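Local coordinates for protein probable translation initiation factor eIF-2B subunit beta (Schizosaccharomyces pombe, PDB 5B04) that forms part of the eIF2B complex, which catalyses the exchange of GDP for GTP on the gamma subunit of initiation factor eIF2, at residues I193-H204 against L371-Y379. Numbering follows the deposited sequence.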
ATOM      1  N   ILE C 193      28.468   8.864 -13.459  1.00 87.77           N
ATOM      2  CA  ILE C 193      27.055   8.545 -13.253  1.00 75.33           C
ATOM      3  C   ILE C 193      26.755   8.145 -11.807  1.00 76.64           C
ATOM      4  O   ILE C 193      25.849   8.700 -11.188  1.00 78.98           O
ATOM      5  CB  ILE C 193      26.571   7.424 -14.205  1.00 82.65           C
ATOM      6  CG1 ILE C 193      27.556   6.251 -14.225  1.00 95.49           C
ATOM      7  CG2 ILE C 193      26.379   7.968 -15.612  1.00 71.01           C
ATOM      8  CD1 ILE C 193      27.045   5.039 -14.976  1.00 88.77           C
ATOM      9  N   ASN C 194      27.520   7.201 -11.269  1.00 79.98           N
ATOM     10  CA  ASN C 194      27.318   6.741  -9.900  1.00 68.15           C
ATOM     11  C   ASN C 194      27.538   7.851  -8.882  1.00 76.44           C
ATOM     12  O   ASN C 194      26.802   7.963  -7.904  1.00 79.54           O
ATOM     13  CB  ASN C 194      28.247   5.569  -9.586  1.00 56.43           C
ATOM     14  CG  ASN C 194      27.808   4.280 -10.248  1.00 73.90           C
ATOM     15  OD1 ASN C 194      26.934   4.279 -11.114  1.00 68.23           O
ATOM     16  ND2 ASN C 194      28.415   3.171  -9.841  1.00 71.82           N
ATOM     17  N   THR C 195      28.551   8.676  -9.131  1.00 89.81           N
ATOM     18  CA  THR C 195      28.973   9.706  -8.189  1.00 87.00           C
ATOM     19  C   THR C 195      27.871  10.714  -7.866  1.00 86.20           C
ATOM     20  O   THR C 195      27.648  11.041  -6.699  1.00 89.78           O
ATOM     21  CB  THR C 195      30.201  10.469  -8.724  1.00 77.74           C
ATOM     22  OG1 THR C 195      31.245   9.538  -9.034  1.00 92.97           O
ATOM     23  CG2 THR C 195      30.705  11.465  -7.690  1.00 84.16           C
ATOM     24  N   ASP C 196      27.181  11.203  -8.891  1.00 76.45           N
ATOM     25  CA  ASP C 196      26.162  12.229  -8.687  1.00 74.34           C
ATOM     26  C   ASP C 196      24.740  11.663  -8.676  1.00 75.07           C
ATOM     27  O   ASP C 196      23.768  12.417  -8.644  1.00 74.35           O
ATOM     28  CB  ASP C 196      26.284  13.322  -9.754  1.00 76.73           C
ATOM     29  CG  ASP C 196      26.521  12.763 -11.142  1.00 84.03           C
ATOM     30  OD1 ASP C 196      25.946  11.703 -11.468  1.00 81.76           O
ATOM     31  OD2 ASP C 196      27.286  13.385 -11.907  1.00 84.62           O
ATOM     32  N   ILE C 197      24.623  10.339  -8.702  1.00 68.18           N
ATOM     33  CA  ILE C 197      23.328   9.688  -8.527  1.00 58.29           C
ATOM     34  C   ILE C 197      23.152   9.279  -7.069  1.00 64.54           C
ATOM     35  O   ILE C 197      22.093   9.490  -6.475  1.00 71.63           O
ATOM     36  CB  ILE C 197      23.172   8.449  -9.439  1.00 57.98           C
ATOM     37  CG1 ILE C 197      22.666   8.866 -10.821  1.00 56.67           C
ATOM     38  CG2 ILE C 197      22.208   7.439  -8.834  1.00 52.08           C
ATOM     39  CD1 ILE C 197      22.357   7.700 -11.739  1.00 49.37           C
ATOM     40  N   GLU C 198      24.209   8.713  -6.496  1.00 60.21           N
ATOM     41  CA  GLU C 198      24.180   8.207  -5.129  1.00 68.68           C
ATOM     42  C   GLU C 198      23.896   9.302  -4.101  1.00 76.40           C
ATOM     43  O   GLU C 198      23.395   9.022  -3.013  1.00 83.48           O
ATOM     44  CB  GLU C 198      25.505   7.517  -4.795  1.00 62.89           C
ATOM     45  CG  GLU C 198      26.710   8.445  -4.802  1.00 65.29           C
ATOM     46  CD  GLU C 198      28.022   7.701  -4.645  1.00 79.78           C
ATOM     47  OE1 GLU C 198      27.988   6.473  -4.421  1.00 71.12           O
ATOM     48  OE2 GLU C 198      29.087   8.345  -4.748  1.00 79.56           O
ATOM     49  N   VAL C 199      24.208  10.547  -4.449  1.00 66.65           N
ATOM     50  CA  VAL C 199      24.030  11.665  -3.529  1.00 64.89           C
ATOM     51  C   VAL C 199      22.560  12.026  -3.338  1.00 70.48           C
ATOM     52  O   VAL C 199      22.206  12.741  -2.401  1.00 74.15           O
ATOM     53  CB  VAL C 199      24.790  12.914  -4.010  1.00 59.79           C
ATOM     54  CG1 VAL C 199      26.281  12.626  -4.095  1.00 83.63           C
ATOM     55  CG2 VAL C 199      24.253  13.378  -5.355  1.00 58.70           C
ATOM     56  N   GLN C 200      21.707  11.526  -4.226  1.00 64.70           N
ATOM     57  CA  GLN C 200      20.278  11.800  -4.152  1.00 60.28           C
ATOM     58  C   GLN C 200      19.581  10.822  -3.213  1.00 67.95           C
ATOM     59  O   GLN C 200      18.367  10.888  -3.021  1.00 71.56           O
ATOM     60  CB  GLN C 200      19.647  11.733  -5.543  1.00 63.70           C
ATOM     61  CG  GLN C 200      20.377  12.555  -6.592  1.00 62.71           C
ATOM     62  CD  GLN C 200      19.811  12.359  -7.984  1.00 68.20           C
ATOM     63  OE1 GLN C 200      18.624  12.580  -8.221  1.00 66.60           O
ATOM     64  NE2 GLN C 200      20.661  11.937  -8.913  1.00 71.24           N
ATOM     65  N   SER C 201      20.360   9.917  -2.628  1.00 63.34           N
ATOM     66  CA  SER C 201      19.819   8.895  -1.739  1.00 71.24           C
ATOM     67  C   SER C 201      19.360   9.477  -0.409  1.00 70.41           C
ATOM     68  O   SER C 201      18.522   8.894   0.276  1.00 80.45           O
ATOM     69  CB  SER C 201      20.856   7.801  -1.495  1.00 59.72           C
ATOM     70  OG  SER C 201      22.017   8.329  -0.876  1.00 72.69           O
ATOM     71  N   MET C 202      19.908  10.634  -0.051  1.00 70.97           N
ATOM     72  CA  MET C 202      19.571  11.280   1.210  1.00 67.64           C
ATOM     73  C   MET C 202      18.176  11.902   1.178  1.00 71.92           C
ATOM     74  O   MET C 202      17.704  12.433   2.184  1.00 84.24           O
ATOM     75  CB  MET C 202      20.611  12.347   1.554  1.00 63.70           C
ATOM     76  CG  MET C 202      21.993  11.790   1.859  1.00 59.19           C
ATOM     77  SD  MET C 202      21.993  10.682   3.282  1.00 67.08           S
ATOM     78  CE  MET C 202      23.750  10.411   3.505  1.00 71.62           C
ATOM     79  N   ASP C 203      17.519  11.833   0.025  1.00 64.47           N
ATOM     80  CA  ASP C 203      16.178  12.385  -0.123  1.00 68.80           C
ATOM     81  C   ASP C 203      15.115  11.294  -0.209  1.00 67.28           C
ATOM     82  O   ASP C 203      13.919  11.584  -0.199  1.00 63.48           O
ATOM     83  CB  ASP C 203      16.100  13.276  -1.367  1.00 76.70           C
ATOM     84  CG  ASP C 203      16.978  14.506  -1.259  1.00 90.13           C
ATOM     85  OD1 ASP C 203      17.267  14.933  -0.122  1.00107.24           O
ATOM     86  OD2 ASP C 203      17.376  15.049  -2.312  1.00 97.29           O
ATOM     87  N   HIS C 204      15.550  10.040  -0.291  1.00 73.59           N
ATOM     88  CA  HIS C 204      14.619   8.932  -0.483  1.00 69.72           C
ATOM     89  C   HIS C 204      14.930   7.740   0.417  1.00 69.42           C
ATOM     90  O   HIS C 204      14.065   6.898   0.663  1.00 89.79           O
ATOM     91  CB  HIS C 204      14.618   8.502  -1.951  1.00 56.74           C
ATOM     92  CG  HIS C 204      14.315   9.618  -2.901  1.00 41.85           C
ATOM     93  ND1 HIS C 204      13.072  10.207  -2.984  1.00 63.57           N
ATOM     94  CD2 HIS C 204      15.097  10.262  -3.799  1.00 46.96           C
ATOM     95  CE1 HIS C 204      13.100  11.162  -3.896  1.00 61.92           C
ATOM     96  NE2 HIS C 204      14.316  11.216  -4.406  1.00 51.96           N
ATOM     97  N   LEU C 371       9.167   6.937  -9.849  1.00 47.70           N
ATOM     98  CA  LEU C 371      10.247   7.913  -9.896  1.00 50.41           C
ATOM     99  C   LEU C 371      11.509   7.362 -10.554  1.00 56.49           C
ATOM    100  O   LEU C 371      11.929   6.238 -10.277  1.00 53.62           O
ATOM    101  CB  LEU C 371      10.574   8.400  -8.482  1.00 47.14           C
ATOM    102  CG  LEU C 371      11.735   9.387  -8.353  1.00 44.11           C
ATOM    103  CD1 LEU C 371      11.400  10.695  -9.048  1.00 47.75           C
ATOM    104  CD2 LEU C 371      12.084   9.621  -6.893  1.00 45.28           C
ATOM    105  N   PHE C 372      12.109   8.165 -11.428  1.00 43.51           N
ATOM    106  CA  PHE C 372      13.400   7.833 -12.015  1.00 51.88           C
ATOM    107  C   PHE C 372      14.509   8.644 -11.355  1.00 48.82           C
ATOM    108  O   PHE C 372      14.491   9.874 -11.391  1.00 48.38           O
ATOM    109  CB  PHE C 372      13.401   8.091 -13.524  1.00 54.42           C
ATOM    110  CG  PHE C 372      12.717   7.023 -14.329  1.00 48.87           C
ATOM    111  CD1 PHE C 372      13.363   5.833 -14.615  1.00 47.97           C
ATOM    112  CD2 PHE C 372      11.434   7.217 -14.814  1.00 53.09           C
ATOM    113  CE1 PHE C 372      12.739   4.849 -15.360  1.00 49.95           C
ATOM    114  CE2 PHE C 372      10.805   6.239 -15.561  1.00 45.62           C
ATOM    115  CZ  PHE C 372      11.459   5.054 -15.835  1.00 48.27           C
ATOM    116  N   ILE C 373      15.466   7.952 -10.746  1.00 54.11           N
ATOM    117  CA  ILE C 373      16.650   8.608 -10.207  1.00 51.34           C
ATOM    118  C   ILE C 373      17.766   8.575 -11.245  1.00 50.48           C
ATOM    119  O   ILE C 373      18.303   7.512 -11.557  1.00 48.90           O
ATOM    120  CB  ILE C 373      17.136   7.946  -8.905  1.00 46.09           C
ATOM    121  CG1 ILE C 373      16.111   8.152  -7.788  1.00 52.56           C
ATOM    122  CG2 ILE C 373      18.482   8.519  -8.487  1.00 49.39           C
ATOM    123  CD1 ILE C 373      15.989   9.588  -7.328  1.00 56.97           C
ATOM    124  N   THR C 374      18.104   9.740 -11.786  1.00 47.10           N
ATOM    125  CA  THR C 374      19.122   9.828 -12.825  1.00 52.55           C
ATOM    126  C   THR C 374      20.246  10.776 -12.427  1.00 52.31           C
ATOM    127  O   THR C 374      20.169  11.444 -11.397  1.00 70.56           O
ATOM    128  CB  THR C 374      18.523  10.305 -14.161  1.00 58.34           C
ATOM    129  OG1 THR C 374      18.115  11.674 -14.043  1.00 52.30           O
ATOM    130  CG2 THR C 374      17.324   9.451 -14.547  1.00 57.37           C
ATOM    131  N   ASN C 375      21.289  10.831 -13.249  1.00 51.41           N
ATOM    132  CA  ASN C 375      22.393  11.755 -13.019  1.00 62.41           C
ATOM    133  C   ASN C 375      21.997  13.185 -13.369  1.00 61.19           C
ATOM    134  O   ASN C 375      22.730  14.132 -13.083  1.00 60.48           O
ATOM    135  CB  ASN C 375      23.625  11.333 -13.821  1.00 70.15           C
ATOM    136  CG  ASN C 375      23.301  11.021 -15.267  1.00 55.74           C
ATOM    137  OD1 ASN C 375      22.323  10.333 -15.558  1.00 68.35           O
ATOM    138  ND2 ASN C 375      24.121  11.525 -16.181  1.00 73.80           N
ATOM    139  N   LEU C 376      20.834  13.331 -13.993  1.00 45.25           N
ATOM    140  CA  LEU C 376      20.273  14.645 -14.282  1.00 47.59           C
ATOM    141  C   LEU C 376      19.302  15.054 -13.182  1.00 62.01           C
ATOM    142  O   LEU C 376      18.836  16.192 -13.140  1.00 53.67           O
ATOM    143  CB  LEU C 376      19.568  14.648 -15.641  1.00 70.42           C
ATOM    144  CG  LEU C 376      20.381  15.071 -16.868  1.00 57.68           C
ATOM    145  CD1 LEU C 376      21.685  14.294 -16.971  1.00 60.95           C
ATOM    146  CD2 LEU C 376      19.551  14.900 -18.132  1.00 57.99           C
ATOM    147  N   GLY C 377      19.002  14.112 -12.291  1.00 63.85           N
ATOM    148  CA  GLY C 377      18.092  14.364 -11.189  1.00 64.52           C
ATOM    149  C   GLY C 377      16.908  13.415 -11.174  1.00 57.92           C
ATOM    150  O   GLY C 377      16.860  12.454 -11.942  1.00 64.19           O
ATOM    151  N   GLY C 378      15.951  13.688 -10.294  1.00 49.50           N
ATOM    152  CA  GLY C 378      14.759  12.868 -10.186  1.00 49.15           C
ATOM    153  C   GLY C 378      13.625  13.392 -11.045  1.00 52.67           C
ATOM    154  O   GLY C 378      13.267  14.567 -10.963  1.00 46.66           O
ATOM    155  N   TYR C 379      13.061  12.518 -11.872  1.00 43.02           N
ATOM    156  CA  TYR C 379      11.982  12.905 -12.773  1.00 43.40           C
ATOM    157  C   TYR C 379      10.917  11.817 -12.870  1.00 49.70           C
ATOM    158  O   TYR C 379      11.218  10.634 -12.707  1.00 49.46           O
ATOM    159  CB  TYR C 379      12.536  13.215 -14.168  1.00 58.00           C
ATOM    160  CG  TYR C 379      13.558  14.326 -14.196  1.00 51.03           C
ATOM    161  CD1 TYR C 379      13.174  15.653 -14.051  1.00 55.31           C
ATOM    162  CD2 TYR C 379      14.908  14.050 -14.374  1.00 55.47           C
ATOM    163  CE1 TYR C 379      14.106  16.674 -14.078  1.00 70.49           C
ATOM    164  CE2 TYR C 379      15.846  15.063 -14.403  1.00 66.07           C
ATOM    165  CZ  TYR C 379      15.439  16.373 -14.254  1.00 75.28           C
ATOM    166  OH  TYR C 379      16.370  17.385 -14.281  1.00 92.57           O
TER
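The beta hairpin 371-379, whose strand 377-379 is the outermost of the mixed Rossmann-like sheet within this chain, is covered on one side by the helical segment 193-204, and Gln200 makes the polar link between them. Gln200 NE2 donates to Thr374 O at 2.6 Å, nearly straight (167°). The acceptor lies in the plane of the amide. Gln200 NE2 also donates to Asp196 O at 3.2 Å, on a lone pair of that carbonyl. Two backbone carbonyls, one from each segment, thus hold the amide and fix its rotation. Gln200 CG stands beside its own backbone N (chi1 -50°), and the extended chain beyond it carries the amide to the turn. There Gln200 OE1 packs against Gly377 CA at 3.5 Å. With an alanine here, Thr374 O and Asp196 O would probably both lose this donor, and a gap would be likely to open over the turn.

That turn is a type I beta turn from Thr374 to Gly377, joining the two antiparallel strands. Inside it, Thr374 OG1 accepts from Leu376 N, which makes an ST turn, and donates to Gly377 O. Ile197 lies against the start of the turn, with Ile197 CG1 3.4 Å from Asn375 N. Ile197 CG2 meets Ile373 CG2 at 3.9 Å. Asp196 and Asn375 run side by side, with Asp196 OD1 3.3 Å from Asn375 CB, while Asn375 OD1 accepts from Ile319 N.

Toward the other end of the segment, Leu371 CD2 makes a CH-pi contact over one face of the His204 ring, 3.9 Å from its centroid. Ile373 CD1 approaches the ring obliquely. Ile385 of the neighbouring delta subunit packs on both His204 and Leu371. Strand 371-374 is bonded on its other edge to strand 313-316, through Val315.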